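Local structure of nucleotidyltransferase-like protein (Exiguobacterium sibiricum, 3C18) at the interface of chains A and B. The protein probably transfers a nucleotidyl group to an acceptor that the structure alone does not show. Residues are numbered along the deposited sequence; one frame, centred on the assembly and turned at random. Chains: chain A/B, Nucleotidyltransferase-like protein.

The interface of chains A and B. Residues chain A 150, 154-155, 158, 177, 191, 195; chain B 147, 150-151, 154-155, 195, 201.
The imidazoles of A:His154 and B:His154 lie face to face across the two-fold, their centroids 4.2 Å apart and their planes 23° from parallel. Next to them the rings of A:His155 and B:His155 form a second stack, offset so that each covers the rim of the other. CE1 of B:His155 also comes in plane to the edge of A:His154, so four imidazoles are packed together; their charge is not seen, but such crowding would probably disfavour protonating all of them at once. A:Tyr150 carries B:Leu195 on one face, with CG 3.9 Å from the ring centroid, and has NE2 of B:His154 in plane at its edge, 3.5 Å from CD1. The corresponding pair on the other side is similar but not identical: methyl CD2 of A:Leu195 lies over the rim of B:Tyr150, whose edge meets A:His154 CD2. Both tyrosines hold CG anti to the backbone N (chi1 -172° in A:Tyr150), which sends them tip to tip until A:Tyr150 OH and B:Tyr150 OH, the two phenol hydroxyls, share a hydrogen bond of 2.8 Å, its direction undecided. An alanine in place of A:Tyr150 would remove that hydroxyl and the ring under B:Leu195, and would probably loosen the packing beside the histidine stack.

A:Tyr191 is sandwiched within its own chain between A:Leu195 and the indole of A:Trp177. Its OH donates to the backbone carbonyl O of B:Tyr147 at 3.0 Å, in the carbonyl plane on a lone pair. Indole NE1 of A:Trp177 makes a weak hydrogen bond of 3.3 Å to OG1 of B:Thr151, while methyl CG2 of that threonine sits over the face of A:His158.

The symmetric packing suggests a dimer, which the structure alone does not prove. Helix 146-167 of each chain supplies the paired tyrosines and all the histidines, as well as B:Tyr147 and B:Thr151, crossing its mate in the YgxA-like substrate-binding region; helices 176-183 and 185-195 of chain A flank it.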
loop_
_atom_site.group_PDB
_atom_site.type_symbol
_atom_site.label_atom_id
_atom_site.label_comp_id
_atom_site.label_asym_id
_atom_site.label_seq_id
_atom_site.Cartn_x
_atom_site.Cartn_y
_atom_site.Cartn_z
ATOM N N TYR A 150 -5.630 -18.946 -2.413
ATOM C CA TYR A 150 -5.892 -18.884 -0.970
ATOM C C TYR A 150 -5.412 -17.590 -0.415
ATOM O O TYR A 150 -6.092 -16.948 0.374
ATOM C CB TYR A 150 -5.193 -19.998 -0.221
ATOM C CG TYR A 150 -5.567 -20.106 1.237
ATOM C CD1 TYR A 150 -5.032 -19.242 2.182
ATOM C CD2 TYR A 150 -6.491 -21.048 1.660
ATOM C CE1 TYR A 150 -5.380 -19.333 3.542
ATOM C CE2 TYR A 150 -6.845 -21.160 3.023
ATOM C CZ TYR A 150 -6.283 -20.316 3.959
ATOM O OH TYR A 150 -6.633 -20.431 5.300
ATOM N N HIS A 154 -8.034 -14.942 1.195
ATOM C CA HIS A 154 -7.853 -14.611 2.621
ATOM C C HIS A 154 -7.805 -13.094 2.776
ATOM O O HIS A 154 -8.459 -12.503 3.624
ATOM C CB HIS A 154 -6.582 -15.280 3.162
ATOM C CG HIS A 154 -6.253 -14.895 4.559
ATOM N ND1 HIS A 154 -5.591 -13.729 4.866
ATOM C CD2 HIS A 154 -6.516 -15.504 5.742
ATOM C CE1 HIS A 154 -5.476 -13.624 6.175
ATOM N NE2 HIS A 154 -6.013 -14.693 6.730
ATOM N N HIS A 155 -7.068 -12.451 1.899
ATOM C CA HIS A 155 -6.952 -10.997 1.936
ATOM C C HIS A 155 -8.308 -10.364 1.678
ATOM O O HIS A 155 -8.708 -9.406 2.332
ATOM C CB HIS A 155 -5.943 -10.502 0.903
ATOM C CG HIS A 155 -4.522 -10.874 1.204
ATOM N ND1 HIS A 155 -3.456 -10.273 0.578
ATOM C CD2 HIS A 155 -3.990 -11.778 2.065
ATOM C CE1 HIS A 155 -2.328 -10.796 1.023
ATOM N NE2 HIS A 155 -2.624 -11.704 1.936
ATOM N N HIS A 158 -10.361 -10.336 4.645
ATOM C CA HIS A 158 -9.872 -9.341 5.603
ATOM C C HIS A 158 -10.447 -7.966 5.214
ATOM O O HIS A 158 -10.918 -7.218 6.041
ATOM C CB HIS A 158 -8.347 -9.287 5.627
ATOM C CG HIS A 158 -7.806 -8.476 6.751
ATOM N ND1 HIS A 158 -6.965 -7.405 6.566
ATOM C CD2 HIS A 158 -8.027 -8.562 8.084
ATOM C CE1 HIS A 158 -6.677 -6.875 7.742
ATOM N NE2 HIS A 158 -7.304 -7.563 8.679
ATOM N N TRP A 177 -11.176 -8.855 13.321
ATOM C CA TRP A 177 -12.048 -10.066 13.409
ATOM C C TRP A 177 -12.874 -10.074 14.682
ATOM O O TRP A 177 -13.997 -10.580 14.725
ATOM C CB TRP A 177 -11.267 -11.393 13.267
ATOM C CG TRP A 177 -10.849 -11.615 11.862
ATOM C CD1 TRP A 177 -9.587 -11.612 11.372
ATOM C CD2 TRP A 177 -11.715 -11.755 10.735
ATOM N NE1 TRP A 177 -9.603 -11.765 10.007
ATOM C CE2 TRP A 177 -10.900 -11.863 9.588
ATOM C CE3 TRP A 177 -13.097 -11.799 10.581
ATOM C CZ2 TRP A 177 -11.424 -12.028 8.307
ATOM C CZ3 TRP A 177 -13.621 -11.969 9.293
ATOM C CH2 TRP A 177 -12.786 -12.074 8.182
ATOM N N TYR A 191 -15.238 -16.579 7.347
ATOM C CA TYR A 191 -13.774 -16.656 7.593
ATOM C C TYR A 191 -13.432 -17.875 8.425
ATOM O O TYR A 191 -12.469 -18.588 8.176
ATOM C CB TYR A 191 -13.286 -15.382 8.279
ATOM C CG TYR A 191 -11.824 -15.354 8.641
ATOM C CD1 TYR A 191 -10.842 -15.256 7.670
ATOM C CD2 TYR A 191 -11.430 -15.390 9.965
ATOM C CE1 TYR A 191 -9.518 -15.203 8.016
ATOM C CE2 TYR A 191 -10.095 -15.357 10.320
ATOM C CZ TYR A 191 -9.150 -15.261 9.357
ATOM O OH TYR A 191 -7.822 -15.204 9.735
ATOM N N LEU A 195 -10.958 -21.098 7.861
ATOM C CA LEU A 195 -9.823 -21.428 8.712
ATOM C C LEU A 195 -9.957 -22.816 9.262
ATOM O O LEU A 195 -9.033 -23.610 9.230
ATOM C CB LEU A 195 -9.681 -20.461 9.889
ATOM C CG LEU A 195 -9.143 -19.068 9.568
ATOM C CD1 LEU A 195 -8.688 -18.357 10.823
ATOM C CD2 LEU A 195 -8.025 -19.175 8.563
ATOM N N TYR B 147 -7.521 -15.207 15.536
ATOM C CA TYR B 147 -8.053 -14.984 14.179
ATOM C C TYR B 147 -7.321 -13.834 13.524
ATOM O O TYR B 147 -7.066 -13.842 12.336
ATOM C CB TYR B 147 -9.556 -14.725 14.183
ATOM C CG TYR B 147 -10.384 -15.963 14.375
ATOM C CD1 TYR B 147 -9.845 -17.104 14.937
ATOM C CD2 TYR B 147 -11.737 -15.969 14.067
ATOM C CE1 TYR B 147 -10.607 -18.226 15.135
ATOM C CE2 TYR B 147 -12.512 -17.094 14.281
ATOM C CZ TYR B 147 -11.945 -18.216 14.801
ATOM O OH TYR B 147 -12.725 -19.333 15.002
ATOM N N TYR B 150 -3.654 -14.859 12.894
ATOM C CA TYR B 150 -3.550 -15.717 11.714
ATOM C C TYR B 150 -3.418 -14.866 10.469
ATOM O O TYR B 150 -2.738 -15.219 9.531
ATOM C CB TYR B 150 -4.744 -16.667 11.606
ATOM C CG TYR B 150 -4.690 -17.642 10.449
ATOM C CD1 TYR B 150 -5.039 -17.254 9.168
ATOM C CD2 TYR B 150 -4.375 -18.967 10.656
ATOM C CE1 TYR B 150 -5.034 -18.170 8.112
ATOM C CE2 TYR B 150 -4.356 -19.876 9.613
ATOM C CZ TYR B 150 -4.674 -19.472 8.345
ATOM O OH TYR B 150 -4.667 -20.378 7.312
ATOM N N THR B 151 -4.001 -13.685 10.523
ATOM C CA THR B 151 -4.010 -12.778 9.395
ATOM C C THR B 151 -2.620 -12.259 9.132
ATOM O O THR B 151 -2.169 -12.183 8.001
ATOM C CB THR B 151 -4.955 -11.573 9.655
ATOM O OG1 THR B 151 -6.315 -12.027 9.678
ATOM C CG2 THR B 151 -4.801 -10.534 8.557
ATOM N N HIS B 154 -0.057 -14.939 8.257
ATOM C CA HIS B 154 -0.293 -15.361 6.894
ATOM C C HIS B 154 0.368 -14.410 5.916
ATOM O O HIS B 154 1.054 -14.823 4.994
ATOM C CB HIS B 154 -1.782 -15.454 6.632
ATOM C CG HIS B 154 -2.109 -15.909 5.256
ATOM N ND1 HIS B 154 -2.199 -15.030 4.203
ATOM C CD2 HIS B 154 -2.351 -17.141 4.751
ATOM C CE1 HIS B 154 -2.488 -15.699 3.101
ATOM N NE2 HIS B 154 -2.597 -16.979 3.404
ATOM N N HIS B 155 0.176 -13.128 6.147
ATOM C CA HIS B 155 0.775 -12.070 5.305
ATOM C C HIS B 155 2.279 -12.102 5.418
ATOM O O HIS B 155 3.007 -11.827 4.467
ATOM C CB HIS B 155 0.286 -10.682 5.719
ATOM C CG HIS B 155 -1.104 -10.364 5.275
ATOM N ND1 HIS B 155 -2.137 -11.276 5.335
ATOM C CD2 HIS B 155 -1.640 -9.222 4.795
ATOM C CE1 HIS B 155 -3.246 -10.709 4.901
ATOM N NE2 HIS B 155 -2.972 -9.461 4.577
ATOM N N LEU B 195 -1.804 -24.075 6.573
ATOM C CA LEU B 195 -3.045 -24.181 5.834
ATOM C C LEU B 195 -3.704 -25.521 6.046
ATOM O O LEU B 195 -4.907 -25.597 6.282
ATOM C CB LEU B 195 -2.828 -23.985 4.328
ATOM C CG LEU B 195 -3.079 -22.601 3.756
ATOM C CD1 LEU B 195 -2.382 -21.520 4.534
ATOM C CD2 LEU B 195 -2.680 -22.582 2.278
ATOM N N LEU B 201 -5.858 -24.565 15.526
ATOM C CA LEU B 201 -5.593 -23.219 15.024
ATOM C C LEU B 201 -4.501 -22.555 15.836
ATOM O O LEU B 201 -3.570 -21.973 15.268
ATOM C CB LEU B 201 -6.839 -22.327 15.012
ATOM C CG LEU B 201 -6.557 -20.923 14.452
ATOM C CD1 LEU B 201 -5.971 -21.035 13.062
ATOM C CD2 LEU B 201 -7.811 -20.046 14.425
#